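Local coordinates for endo-1,4-beta-xylanase C (Paenibacillus barcinonensis, PDB 4XUO), which hydrolyses internal beta-1,4-xylosidic links of xylan, and is represented here by its CBM22-1 xylan-binding domain, at residues D9-H14 with F151-V156; G28-D33 with T49-A54; G76-V81 with V119-Q124; K90-R95 with T102-V107; E94-N99 with Q129-L134. All blocks are in the same frame, centred on the assembly; numbering follows the deposited sequence.

Overall arrangement
Starting from the N terminus, contact 1 closes the longest loop: strand 10-14 waits for strand 146-157 at the far end of the chain, and every other contact falls between its two segments. Contact 2 closes a short loop first. Contact 3 opens later, at strand 71-80, and encloses contact 4, the hairpin of strands 87-96 and 102-106. Contact 5 starts from the same strand 87-96 but runs on to 129-134, so it crosses contact 3. Contacts 1, 2 and 3 belong to one sheet of the beta sandwich, contacts 4 and 5 to the other. Phe-91 of contact 4 packs against Phe-151 of contact 1 and Leu-121 of contact 3, joining the sheets.

Contact 1: D9-H14 with F151-V156; sequences DILLSH and FQIRLV
Leu-11 leans on both Ile-153 and Leu-155 across the strand pair. Its CB lies 3.6 Å from the carbonyl O of Ile-153. CG comes next, 4.0 Å from Leu-155 N. The two branches then part: CD1 meets Ile-153 CG2 at 4.2 Å, while CD2 reaches CB of Leu-155. CG stands anti to the carbonyl carbon (chi1 -51°), which places the fork over these two neighbours. The backbone grips Ile-153 O twice, from Leu-11 N at 2.8 Å and from Leu-12 N at 3.3 Å. Further along, His-14 N gives an almost straight bond to Phe-151 O, 2.8 Å long. The His-14 and Phe-151 side chains run alongside each other in the same direction, with ND1 3.9 Å from CD2 of the phenylalanine. That ND1 is hydrogen-bonded to Trp-24, whose ring also meets Phe-151 edge-to-face. Next in the chain, Ser-15 binds calcium. With Leu-11 and Leu-12 both opposite Ile-153, the pair forms a classic beta bulge in an antiparallel sheet of the CBM22 beta sandwich.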
# COMPACT_ATOMS: atom_id res chain seq x y z
N ASP A 9 18.52 -4.96 1.20
CA ASP A 9 18.25 -4.59 -0.20
C ASP A 9 16.84 -4.01 -0.38
O ASP A 9 15.87 -4.53 0.18
CB ASP A 9 18.34 -5.81 -1.12
CG ASP A 9 19.79 -6.22 -1.46
OD1 ASP A 9 20.74 -5.61 -0.97
OD2 ASP A 9 19.93 -7.20 -2.23
N ILE A 10 16.75 -2.96 -1.18
CA ILE A 10 15.45 -2.44 -1.68
C ILE A 10 14.85 -3.35 -2.75
O ILE A 10 15.46 -3.61 -3.79
CB ILE A 10 15.61 -1.01 -2.25
CG1 ILE A 10 15.99 -0.04 -1.12
CG2 ILE A 10 14.34 -0.55 -2.98
CD1 ILE A 10 16.23 1.38 -1.59
N LEU A 11 13.62 -3.81 -2.52
CA LEU A 11 12.90 -4.60 -3.52
C LEU A 11 12.04 -3.74 -4.46
O LEU A 11 11.94 -4.02 -5.67
CB LEU A 11 12.08 -5.69 -2.84
CG LEU A 11 12.83 -6.58 -1.82
CD1 LEU A 11 11.92 -7.64 -1.21
CD2 LEU A 11 14.08 -7.20 -2.45
N LEU A 12 11.39 -2.73 -3.91
CA LEU A 12 10.61 -1.76 -4.70
C LEU A 12 10.72 -0.39 -4.04
O LEU A 12 10.80 -0.30 -2.80
CB LEU A 12 9.13 -2.14 -4.74
CG LEU A 12 8.56 -3.17 -5.69
CD1 LEU A 12 7.04 -2.98 -5.76
CD2 LEU A 12 9.13 -3.06 -7.09
N SER A 13 10.73 0.65 -4.86
CA SER A 13 10.74 2.05 -4.38
C SER A 13 9.93 2.90 -5.36
O SER A 13 10.28 2.97 -6.56
CB SER A 13 12.17 2.58 -4.30
OG SER A 13 12.20 3.90 -3.79
N HIS A 14 8.85 3.52 -4.85
CA HIS A 14 7.93 4.31 -5.66
C HIS A 14 7.80 5.74 -5.17
O HIS A 14 7.25 6.00 -4.08
CB HIS A 14 6.54 3.70 -5.65
CG HIS A 14 6.45 2.37 -6.32
ND1 HIS A 14 5.31 1.60 -6.25
CD2 HIS A 14 7.32 1.68 -7.09
CE1 HIS A 14 5.46 0.52 -6.98
NE2 HIS A 14 6.69 0.53 -7.48
N PHE A 151 6.66 5.23 -1.24
CA PHE A 151 6.39 3.83 -0.90
C PHE A 151 7.64 2.99 -1.11
O PHE A 151 8.37 3.20 -2.07
CB PHE A 151 5.22 3.31 -1.75
CG PHE A 151 4.92 1.84 -1.52
CD1 PHE A 151 4.20 1.43 -0.42
CD2 PHE A 151 5.35 0.90 -2.43
CE1 PHE A 151 3.93 0.08 -0.21
CE2 PHE A 151 5.09 -0.45 -2.24
CZ PHE A 151 4.37 -0.86 -1.13
N GLN A 152 7.89 2.06 -0.18
CA GLN A 152 9.10 1.21 -0.24
C GLN A 152 8.86 -0.18 0.34
O GLN A 152 8.14 -0.34 1.31
CB GLN A 152 10.24 1.90 0.53
CG GLN A 152 11.57 1.19 0.54
CD GLN A 152 12.62 1.97 1.36
OE1 GLN A 152 13.21 2.91 0.85
NE2 GLN A 152 12.81 1.61 2.61
N ILE A 153 9.52 -1.19 -0.23
CA ILE A 153 9.57 -2.50 0.34
C ILE A 153 11.06 -2.88 0.39
O ILE A 153 11.73 -2.82 -0.64
CB ILE A 153 8.81 -3.55 -0.51
CG1 ILE A 153 7.33 -3.16 -0.66
CG2 ILE A 153 8.98 -4.92 0.09
CD1 ILE A 153 6.47 -4.20 -1.37
N ARG A 154 11.53 -3.28 1.57
CA ARG A 154 12.95 -3.63 1.83
C ARG A 154 13.00 -5.07 2.36
O ARG A 154 12.14 -5.52 3.12
CB ARG A 154 13.55 -2.62 2.85
CG ARG A 154 15.02 -2.85 3.21
CD ARG A 154 15.43 -2.03 4.43
NE ARG A 154 15.44 -0.61 4.12
CZ ARG A 154 16.49 0.05 3.62
NH1 ARG A 154 17.64 -0.58 3.37
NH2 ARG A 154 16.39 1.35 3.38
N LEU A 155 14.02 -5.83 1.97
CA LEU A 155 14.20 -7.17 2.50
C LEU A 155 14.86 -7.06 3.87
O LEU A 155 15.95 -6.45 4.00
CB LEU A 155 15.08 -8.00 1.55
CG LEU A 155 15.23 -9.51 1.87
CD1 LEU A 155 13.95 -10.32 1.85
CD2 LEU A 155 16.24 -10.09 0.90
N VAL A 156 14.21 -7.63 4.86
CA VAL A 156 14.72 -7.68 6.23
C VAL A 156 15.58 -8.92 6.43
O VAL A 156 16.71 -8.81 6.95
CB VAL A 156 13.60 -7.68 7.30
CG1 VAL A 156 14.21 -7.76 8.70
CG2 VAL A 156 12.75 -6.42 7.18

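Contact 2: G28-D33 with T49-A54; sequences GGVKVD and TGRTEA
Lys-31 N gives a practically straight hydrogen bond to Thr-49 O, 2.9 Å long. The return bond, from Thr-49 N to Lys-31 O, measures 3.1 Å and lies in the carbonyl plane. Together they make one antiparallel hydrogen-bonded pair. Above it the two side chains lie alongside each other and point the same way. Thr-49 OG1 sits between its own backbone N and carbonyl carbon (chi1 59°), which brings it 3.6 Å from Lys-31 CB. The aliphatic part of the lysine runs alongside the hydroxyl, its CB nearest. Val-30 presses its CB against Thr-49 O at 3.4 Å. Its CG1 branch touches Arg-51 CG at 3.8 Å, again side by side. Beyond CG the arginine turns away from 28-33, and its guanidinium donates to backbone carbonyls of Asn-56, Ser-139, Asp-141 and Ala-144. Gly-50 has a positive phi of 84°, and a CB there would jam against the carbonyl O of Thr-49. Gly-29 centres an inverse gamma turn, closed by a weak bond from Val-30 N to Gly-28 O. The contact is thus the end of an antiparallel ladder between strands 31-35 and 45-49, where the loop 28-30 enters the sheet and 50-54 leaves it.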
# COMPACT_ATOMS: atom_id res chain seq x y z
N GLY A 28 -11.82 -2.19 -6.64
CA GLY A 28 -13.16 -1.62 -6.58
C GLY A 28 -13.31 -0.64 -7.73
O GLY A 28 -12.38 -0.45 -8.51
N GLY A 29 -14.49 0.01 -7.80
CA GLY A 29 -14.76 1.04 -8.79
C GLY A 29 -14.22 2.40 -8.42
O GLY A 29 -14.96 3.38 -8.36
N VAL A 30 -12.90 2.46 -8.17
CA VAL A 30 -12.21 3.66 -7.74
C VAL A 30 -11.32 4.21 -8.85
O VAL A 30 -11.11 3.55 -9.90
CB VAL A 30 -11.32 3.39 -6.49
CG1 VAL A 30 -12.16 2.85 -5.35
CG2 VAL A 30 -10.18 2.45 -6.81
N LYS A 31 -10.82 5.42 -8.62
CA LYS A 31 -9.91 6.10 -9.52
C LYS A 31 -8.56 6.22 -8.84
O LYS A 31 -8.42 6.86 -7.79
CB LYS A 31 -10.47 7.49 -9.87
CG LYS A 31 -9.54 8.36 -10.70
CD LYS A 31 -10.22 9.69 -11.07
CE LYS A 31 -9.35 10.54 -11.98
NZ LYS A 31 -10.15 11.31 -12.96
N VAL A 32 -7.56 5.62 -9.46
CA VAL A 32 -6.23 5.62 -8.95
C VAL A 32 -5.32 6.25 -9.99
O VAL A 32 -5.21 5.72 -11.12
CB VAL A 32 -5.73 4.20 -8.63
CG1 VAL A 32 -4.24 4.23 -8.31
CG2 VAL A 32 -6.54 3.61 -7.48
N ASP A 33 -4.68 7.36 -9.63
CA ASP A 33 -3.86 8.12 -10.57
C ASP A 33 -2.85 9.00 -9.84
O ASP A 33 -2.96 9.19 -8.63
CB ASP A 33 -4.76 8.97 -11.48
CG ASP A 33 -5.67 9.94 -10.70
OD1 ASP A 33 -5.45 10.22 -9.50
OD2 ASP A 33 -6.62 10.46 -11.31
N THR A 49 -9.46 8.21 -5.24
CA THR A 49 -10.79 8.73 -4.99
C THR A 49 -11.89 7.77 -5.47
O THR A 49 -11.61 6.80 -6.19
CB THR A 49 -11.01 10.07 -5.74
OG1 THR A 49 -10.83 9.86 -7.15
CG2 THR A 49 -10.08 11.15 -5.22
N GLY A 50 -13.13 8.05 -5.09
CA GLY A 50 -14.27 7.27 -5.56
C GLY A 50 -14.57 6.00 -4.78
O GLY A 50 -15.27 5.11 -5.26
N ARG A 51 -14.00 5.91 -3.58
CA ARG A 51 -14.28 4.79 -2.70
C ARG A 51 -15.72 4.84 -2.21
O ARG A 51 -16.18 5.90 -1.78
CB ARG A 51 -13.29 4.79 -1.51
CG ARG A 51 -11.86 4.48 -1.94
CD ARG A 51 -10.84 4.49 -0.81
NE ARG A 51 -11.05 3.39 0.13
CZ ARG A 51 -11.61 3.48 1.34
NH1 ARG A 51 -12.01 4.62 1.86
NH2 ARG A 51 -11.75 2.38 2.05
N THR A 52 -16.43 3.71 -2.35
CA THR A 52 -17.75 3.50 -1.76
C THR A 52 -17.85 2.37 -0.72
O THR A 52 -18.80 2.37 0.06
CB THR A 52 -18.82 3.26 -2.85
OG1 THR A 52 -18.38 2.23 -3.75
CG2 THR A 52 -19.05 4.51 -3.61
N GLU A 53 -16.90 1.42 -0.70
CA GLU A 53 -16.84 0.33 0.29
C GLU A 53 -15.45 0.32 0.96
O GLU A 53 -14.47 0.61 0.30
CB GLU A 53 -17.05 -1.06 -0.35
CG GLU A 53 -18.38 -1.29 -1.07
CD GLU A 53 -18.32 -1.03 -2.57
OE1 GLU A 53 -17.25 -1.25 -3.21
OE2 GLU A 53 -19.37 -0.62 -3.13
N ALA A 54 -15.40 -0.09 2.23
CA ALA A 54 -14.17 -0.06 3.05
C ALA A 54 -13.01 -0.91 2.51
O ALA A 54 -11.85 -0.59 2.74
CB ALA A 54 -14.51 -0.47 4.47

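Contact 3: G76-V81 with V119-Q124; sequences GYVKLV and VKLQGQ
Gly-76 and Leu-121 pair in the antiparallel sheet of the CBM22 beta sandwich, and both of their backbone donors and acceptors are used. Gly-76 N donates to Leu-121 O at 3.0 Å, and Leu-121 N returns a bond to Gly-76 O at 2.8 Å. Two residues on, Val-78 N binds Val-119 O, and Val-119 N binds Val-78 O at 2.7 Å. Val-119 O is also approached by the CA-H of Tyr-77. Tyr-77 and Lys-120 form the non-hydrogen-bonded pair between these two rings of bonds. The polar backbone of Tyr-77 turns the other way, to Asp-149, a calcium ligand on strand 146-157. The strands diverge beyond Val-78, with their axes at 134°. On the face of Val-78 and Leu-121, Val-78 CG2 packs against Leu-121 CG at 3.8 Å, the two side chains crossing at about a right angle. Lys-120 lies obliquely across one face of the Tyr-77 ring as a CH-pi contact, its CG 4.2 Å from the centroid. Tyr-40 stacks with the same tyrosine ring. Replacing Tyr-77 by an alanine would probably leave the Lys-120 chain and the Tyr-40 ring without the flat surface they rest on. The lysine CG is anti to the backbone N (chi1 -164°) and the rest of its chain is extended, which carries CD to within 3.4 Å of Tyr-77 OH.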
# COMPACT_ATOMS: atom_id res chain seq x y z
N GLY A 76 5.42 3.65 3.83
CA GLY A 76 4.95 4.73 2.97
C GLY A 76 4.33 5.85 3.79
O GLY A 76 4.08 5.69 5.00
N TYR A 77 4.15 6.99 3.14
CA TYR A 77 3.56 8.18 3.76
C TYR A 77 2.20 8.47 3.14
O TYR A 77 2.02 8.37 1.91
CB TYR A 77 4.48 9.37 3.63
CG TYR A 77 5.74 9.19 4.41
CD1 TYR A 77 6.77 8.38 3.93
CD2 TYR A 77 5.91 9.82 5.63
CE1 TYR A 77 7.94 8.23 4.66
CE2 TYR A 77 7.08 9.66 6.35
CZ TYR A 77 8.08 8.86 5.85
OH TYR A 77 9.24 8.69 6.57
N VAL A 78 1.23 8.78 3.99
CA VAL A 78 -0.15 8.93 3.57
C VAL A 78 -0.73 10.22 4.16
O VAL A 78 -0.26 10.69 5.20
CB VAL A 78 -1.04 7.73 3.97
CG1 VAL A 78 -0.58 6.43 3.31
CG2 VAL A 78 -1.06 7.51 5.47
N LYS A 79 -1.79 10.70 3.52
CA LYS A 79 -2.47 11.97 3.87
C LYS A 79 -3.85 11.92 3.24
O LYS A 79 -4.02 11.36 2.15
CB LYS A 79 -1.69 13.18 3.35
CG LYS A 79 -2.27 14.53 3.79
CD LYS A 79 -1.41 15.69 3.30
CE LYS A 79 -2.00 17.05 3.69
NZ LYS A 79 -1.30 18.21 3.05
N LEU A 80 -4.86 12.46 3.91
CA LEU A 80 -6.20 12.45 3.31
C LEU A 80 -6.34 13.59 2.28
O LEU A 80 -5.65 14.60 2.35
CB LEU A 80 -7.29 12.56 4.37
CG LEU A 80 -7.38 11.50 5.47
CD1 LEU A 80 -8.67 11.66 6.26
CD2 LEU A 80 -7.33 10.06 4.97
N VAL A 81 -7.19 13.37 1.29
CA VAL A 81 -7.50 14.41 0.30
C VAL A 81 -8.26 15.53 1.03
O VAL A 81 -8.98 15.27 1.99
CB VAL A 81 -8.30 13.82 -0.88
CG1 VAL A 81 -8.87 14.90 -1.78
CG2 VAL A 81 -7.43 12.89 -1.69
N VAL A 119 1.49 11.09 7.28
CA VAL A 119 1.70 10.13 8.38
C VAL A 119 2.46 8.90 7.88
O VAL A 119 2.12 8.35 6.79
CB VAL A 119 0.34 9.70 8.97
CG1 VAL A 119 0.49 8.58 10.01
CG2 VAL A 119 -0.36 10.90 9.59
N LYS A 120 3.48 8.48 8.62
CA LYS A 120 4.22 7.30 8.24
C LYS A 120 3.50 6.00 8.62
O LYS A 120 3.13 5.81 9.77
CB LYS A 120 5.59 7.25 8.90
CG LYS A 120 6.48 6.24 8.22
CD LYS A 120 7.93 6.27 8.64
CE LYS A 120 8.71 5.28 7.77
NZ LYS A 120 10.13 5.13 8.19
N LEU A 121 3.32 5.12 7.63
CA LEU A 121 2.86 3.75 7.85
C LEU A 121 4.00 2.80 7.58
O LEU A 121 4.78 3.00 6.64
CB LEU A 121 1.71 3.43 6.89
CG LEU A 121 0.45 4.30 6.88
CD1 LEU A 121 -0.58 3.56 6.06
CD2 LEU A 121 -0.11 4.56 8.25
N GLN A 122 4.12 1.76 8.41
CA GLN A 122 5.19 0.79 8.28
C GLN A 122 4.86 -0.49 9.05
O GLN A 122 4.32 -0.44 10.16
CB GLN A 122 6.52 1.38 8.76
CG GLN A 122 7.70 0.45 8.53
CD GLN A 122 9.06 1.13 8.74
OE1 GLN A 122 9.26 1.92 9.68
NE2 GLN A 122 10.00 0.80 7.91
N GLY A 123 5.18 -1.63 8.44
CA GLY A 123 5.09 -2.89 9.12
C GLY A 123 5.90 -3.95 8.37
O GLY A 123 6.12 -3.82 7.15
N GLN A 124 6.32 -4.98 9.11
CA GLN A 124 6.91 -6.18 8.49
C GLN A 124 5.85 -7.17 7.97
O GLN A 124 4.69 -7.20 8.41
CB GLN A 124 7.88 -6.81 9.45
CG GLN A 124 9.13 -5.99 9.57
CD GLN A 124 10.16 -6.62 10.44
OE1 GLN A 124 10.02 -7.78 10.83
NE2 GLN A 124 11.18 -5.85 10.80

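Contact 4: K90-R95 with T102-V107; sequences KFTVER and TQYDQV
The Glu-94 CG is anti to the backbone N (chi1 169°) and the Tyr-104 CG anti to the carbonyl carbon (chi1 -67°); from facing positions these turns bring the two side chains alongside each other. Tyr-104 OH then donates to Glu-94 OE2 at 2.8 Å, on the anti lone pair, with OE2 at the edge of the ring. Arg-27 bridges the same oxygen, so the carboxylate has two partners there. On the opposite face Arg-95 bends at chi3 (56°) and turns its guanidinium side-on to Asp-105. They form a two-bond salt bridge, NE to OD2 at 2.8 Å and NH2 to OD1 at 3.1 Å, both on syn lone pairs. The two flat groups are nearly coplanar, and Gln-103 CB lies over one guanidinium face, 3.6 Å from NH2. Tyr-125 OH also binds Asp-105 OD2. At the other end Lys-90 NZ donates to Gln-106 OE1 at 3.2 Å. Val-107 packs its CG2 on Val-93 CG2 at 3.9 Å. Backbone bonds join Val-93 with Asp-105 and Arg-95 with Gln-103, making a beta hairpin. Strand 132-139 pairs with the other edge of strand 87-96, while strand 119-125 of the opposing sheet packs against Phe-91, Val-93 and Arg-95.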
# COMPACT_ATOMS: atom_id res chain seq x y z
N LYS A 90 -4.69 1.49 6.87
CA LYS A 90 -3.69 0.43 7.07
C LYS A 90 -3.38 -0.28 5.77
O LYS A 90 -4.20 -0.22 4.83
CB LYS A 90 -4.17 -0.60 8.09
CG LYS A 90 -5.35 -1.47 7.67
CD LYS A 90 -5.77 -2.41 8.80
CE LYS A 90 -6.37 -3.67 8.22
NZ LYS A 90 -7.15 -4.42 9.21
N PHE A 91 -2.25 -0.98 5.74
CA PHE A 91 -1.95 -1.92 4.64
C PHE A 91 -2.43 -3.34 4.95
O PHE A 91 -2.22 -3.82 6.04
CB PHE A 91 -0.44 -2.01 4.42
CG PHE A 91 0.18 -0.79 3.80
CD1 PHE A 91 -0.11 -0.40 2.51
CD2 PHE A 91 1.19 -0.09 4.50
CE1 PHE A 91 0.50 0.70 1.94
CE2 PHE A 91 1.81 0.99 3.92
CZ PHE A 91 1.46 1.40 2.65
N THR A 92 -2.99 -4.05 3.97
CA THR A 92 -3.41 -5.44 4.11
C THR A 92 -2.88 -6.21 2.88
O THR A 92 -2.75 -5.64 1.81
CB THR A 92 -4.95 -5.49 4.13
OG1 THR A 92 -5.42 -4.75 5.26
CG2 THR A 92 -5.48 -6.91 4.22
N VAL A 93 -2.52 -7.47 3.06
CA VAL A 93 -2.18 -8.38 1.94
C VAL A 93 -3.26 -9.47 1.81
O VAL A 93 -3.52 -10.24 2.72
CB VAL A 93 -0.77 -9.00 2.11
CG1 VAL A 93 -0.46 -9.98 0.96
CG2 VAL A 93 0.28 -7.90 2.12
N GLU A 94 -3.91 -9.48 0.65
CA GLU A 94 -4.82 -10.55 0.25
C GLU A 94 -3.98 -11.64 -0.44
O GLU A 94 -3.30 -11.37 -1.42
CB GLU A 94 -5.84 -9.95 -0.71
CG GLU A 94 -6.71 -10.93 -1.47
CD GLU A 94 -7.68 -10.17 -2.35
OE1 GLU A 94 -7.30 -9.78 -3.47
OE2 GLU A 94 -8.80 -9.93 -1.91
N ARG A 95 -4.02 -12.86 0.11
CA ARG A 95 -3.11 -13.96 -0.24
C ARG A 95 -3.92 -15.22 -0.62
O ARG A 95 -4.87 -15.58 0.05
CB ARG A 95 -2.21 -14.28 0.97
CG ARG A 95 -1.32 -15.52 0.79
CD ARG A 95 -0.20 -15.63 1.84
NE ARG A 95 -0.78 -15.60 3.17
CZ ARG A 95 -1.28 -16.66 3.80
NH1 ARG A 95 -1.19 -17.89 3.30
NH2 ARG A 95 -1.85 -16.51 4.98
N THR A 102 -8.56 -17.93 0.04
CA THR A 102 -8.29 -16.50 0.29
C THR A 102 -7.99 -16.22 1.76
O THR A 102 -8.81 -16.50 2.63
CB THR A 102 -9.50 -15.62 -0.09
OG1 THR A 102 -9.99 -15.99 -1.38
CG2 THR A 102 -9.15 -14.16 -0.08
N GLN A 103 -6.83 -15.61 2.03
CA GLN A 103 -6.48 -15.14 3.37
C GLN A 103 -6.22 -13.63 3.37
O GLN A 103 -5.71 -13.10 2.39
CB GLN A 103 -5.23 -15.88 3.88
CG GLN A 103 -5.29 -17.40 3.84
CD GLN A 103 -6.43 -17.99 4.65
OE1 GLN A 103 -6.98 -17.36 5.57
NE2 GLN A 103 -6.82 -19.20 4.29
N TYR A 104 -6.57 -12.96 4.47
CA TYR A 104 -6.30 -11.53 4.66
C TYR A 104 -5.31 -11.38 5.82
O TYR A 104 -5.63 -11.72 6.95
CB TYR A 104 -7.60 -10.74 4.91
CG TYR A 104 -8.43 -10.75 3.65
CD1 TYR A 104 -8.14 -9.89 2.61
CD2 TYR A 104 -9.49 -11.65 3.48
CE1 TYR A 104 -8.84 -9.91 1.42
CE2 TYR A 104 -10.21 -11.67 2.28
CZ TYR A 104 -9.87 -10.81 1.26
OH TYR A 104 -10.55 -10.82 0.05
N ASP A 105 -4.11 -10.93 5.48
CA ASP A 105 -2.98 -10.83 6.41
C ASP A 105 -2.76 -9.37 6.81
O ASP A 105 -2.76 -8.48 5.96
CB ASP A 105 -1.67 -11.30 5.73
CG ASP A 105 -1.65 -12.79 5.35
OD1 ASP A 105 -2.49 -13.58 5.81
OD2 ASP A 105 -0.75 -13.17 4.56
N GLN A 106 -2.53 -9.10 8.10
CA GLN A 106 -2.31 -7.72 8.56
C GLN A 106 -0.81 -7.38 8.43
O GLN A 106 0.05 -8.22 8.65
CB GLN A 106 -2.84 -7.50 10.01
CG GLN A 106 -2.47 -6.12 10.58
CD GLN A 106 -3.51 -5.45 11.51
OE1 GLN A 106 -4.64 -5.13 11.12
NE2 GLN A 106 -3.09 -5.18 12.72
N VAL A 107 -0.51 -6.18 7.97
CA VAL A 107 0.85 -5.69 7.86
C VAL A 107 1.13 -4.78 9.03
O VAL A 107 2.13 -4.94 9.73
CB VAL A 107 1.04 -4.90 6.57
CG1 VAL A 107 2.40 -4.22 6.50
CG2 VAL A 107 0.82 -5.84 5.40

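Contact 5: E94-N99 with Q129-L134; sequences ERRDGN and QGSSLL. Unlike the reference sequence in segment 94-99: Gly-98 (reference Arg).
Arg-96 NH1 donates to Ser-132 OG at 3.1 Å, in the guanidinium plane. The arginine CG is anti to the carbonyl carbon (chi1 -81°) and the chain runs extended to NE, carrying the guanidinium past Ser-132. A water also binds that OG at 2.7 Å and donates to Glu-94 O. Arg-96 O accepts from Ser-131 N at 2.9 Å. Ser-132 N is buried here with no partner in the model. Arg-95 NH1 donates to Gln-129 O at 2.9 Å, tilted from its guanidinium plane. The same guanidinium also binds Asp-105. The aliphatic part of Arg-95 runs alongside Leu-133, with CG 3.8 Å from CD2. An alanine in place of Arg-95 would take away the guanidinium, which would probably leave Gln-129 O and the Asp-105 charge without their mate and open a gap beside Leu-133. Farther along, Glu-94 N binds Leu-134 O at 2.8 Å, and Leu-134 N binds Glu-94 O. Outside the pair, Leu-133 N donates to Thr-63 OG1, and Asp-97 OD2 accepts from Gln-103 NE2. Asp-97 OD1 accepts from Asn-99 N at 2.9 Å. The contact joins strands 87-96 and 132-139 as an antiparallel pair at one end of the beta sandwich, where 87-96 runs out into an Asx turn.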
# COMPACT_ATOMS: atom_id res chain seq x y z
N GLU A 94 -3.91 -9.48 0.65
CA GLU A 94 -4.82 -10.55 0.25
C GLU A 94 -3.98 -11.64 -0.44
O GLU A 94 -3.30 -11.37 -1.42
CB GLU A 94 -5.84 -9.95 -0.71
CG GLU A 94 -6.71 -10.93 -1.47
CD GLU A 94 -7.68 -10.17 -2.35
OE1 GLU A 94 -7.30 -9.78 -3.47
OE2 GLU A 94 -8.80 -9.93 -1.91
N ARG A 95 -4.02 -12.86 0.11
CA ARG A 95 -3.11 -13.96 -0.24
C ARG A 95 -3.92 -15.22 -0.62
O ARG A 95 -4.87 -15.58 0.05
CB ARG A 95 -2.21 -14.28 0.97
CG ARG A 95 -1.32 -15.52 0.79
CD ARG A 95 -0.20 -15.63 1.84
NE ARG A 95 -0.78 -15.60 3.17
CZ ARG A 95 -1.28 -16.66 3.80
NH1 ARG A 95 -1.19 -17.89 3.30
NH2 ARG A 95 -1.85 -16.51 4.98
N ARG A 96 -3.57 -15.87 -1.72
CA ARG A 96 -4.03 -17.25 -1.95
C ARG A 96 -3.08 -18.19 -1.26
O ARG A 96 -1.89 -18.19 -1.57
CB ARG A 96 -4.03 -17.59 -3.42
CG ARG A 96 -5.22 -17.08 -4.15
CD ARG A 96 -5.23 -17.66 -5.54
NE ARG A 96 -6.42 -17.25 -6.27
CZ ARG A 96 -6.63 -16.03 -6.76
NH1 ARG A 96 -5.73 -15.07 -6.60
NH2 ARG A 96 -7.75 -15.76 -7.42
N ASP A 97 -3.60 -19.03 -0.36
CA ASP A 97 -2.74 -19.94 0.39
C ASP A 97 -2.42 -21.18 -0.46
O ASP A 97 -2.82 -21.26 -1.62
CB ASP A 97 -3.32 -20.25 1.77
CG ASP A 97 -4.59 -21.09 1.73
OD1 ASP A 97 -4.88 -21.75 0.72
OD2 ASP A 97 -5.28 -21.10 2.75
N GLY A 98 -1.66 -22.12 0.11
CA GLY A 98 -1.38 -23.40 -0.52
C GLY A 98 -2.54 -24.16 -1.16
O GLY A 98 -2.33 -24.86 -2.16
N ASN A 99 -3.73 -24.05 -0.59
CA ASN A 99 -4.93 -24.69 -1.14
C ASN A 99 -5.72 -23.80 -2.12
O ASN A 99 -6.85 -24.17 -2.50
CB ASN A 99 -5.87 -25.09 0.01
CG ASN A 99 -5.22 -26.04 1.00
OD1 ASN A 99 -5.28 -25.82 2.22
ND2 ASN A 99 -4.61 -27.10 0.49
N GLN A 129 2.96 -20.08 3.06
CA GLN A 129 2.42 -20.83 1.91
C GLN A 129 1.58 -19.90 1.04
O GLN A 129 0.90 -19.03 1.57
CB GLN A 129 1.56 -22.00 2.41
CG GLN A 129 0.53 -21.63 3.46
CD GLN A 129 -0.49 -22.73 3.79
OE1 GLN A 129 -0.44 -23.34 4.86
NE2 GLN A 129 -1.41 -22.97 2.90
N GLY A 130 1.61 -20.09 -0.27
CA GLY A 130 0.75 -19.32 -1.16
C GLY A 130 1.23 -19.11 -2.59
O GLY A 130 2.41 -19.27 -2.91
N SER A 131 0.29 -18.71 -3.45
CA SER A 131 0.59 -18.54 -4.89
C SER A 131 0.47 -17.12 -5.45
O SER A 131 1.08 -16.82 -6.47
CB SER A 131 -0.34 -19.45 -5.72
OG SER A 131 -1.71 -19.10 -5.55
N SER A 132 -0.34 -16.29 -4.80
CA SER A 132 -0.55 -14.92 -5.20
C SER A 132 -0.63 -14.02 -3.96
O SER A 132 -1.13 -14.44 -2.92
CB SER A 132 -1.84 -14.78 -6.03
OG SER A 132 -2.98 -14.90 -5.23
N LEU A 133 -0.18 -12.78 -4.12
CA LEU A 133 -0.16 -11.75 -3.04
C LEU A 133 -0.59 -10.41 -3.63
O LEU A 133 -0.01 -9.97 -4.62
CB LEU A 133 1.27 -11.54 -2.53
CG LEU A 133 1.96 -12.75 -1.95
CD1 LEU A 133 3.44 -12.40 -1.72
CD2 LEU A 133 1.28 -13.19 -0.67
N LEU A 134 -1.58 -9.76 -3.01
CA LEU A 134 -2.02 -8.44 -3.41
C LEU A 134 -2.04 -7.50 -2.21
O LEU A 134 -2.80 -7.71 -1.25
CB LEU A 134 -3.41 -8.53 -4.04
CG LEU A 134 -3.84 -7.12 -4.40
CD1 LEU A 134 -3.24 -6.71 -5.73
CD2 LEU A 134 -5.34 -6.92 -4.31
O HOH W 1 -3.79 -12.86 -3.65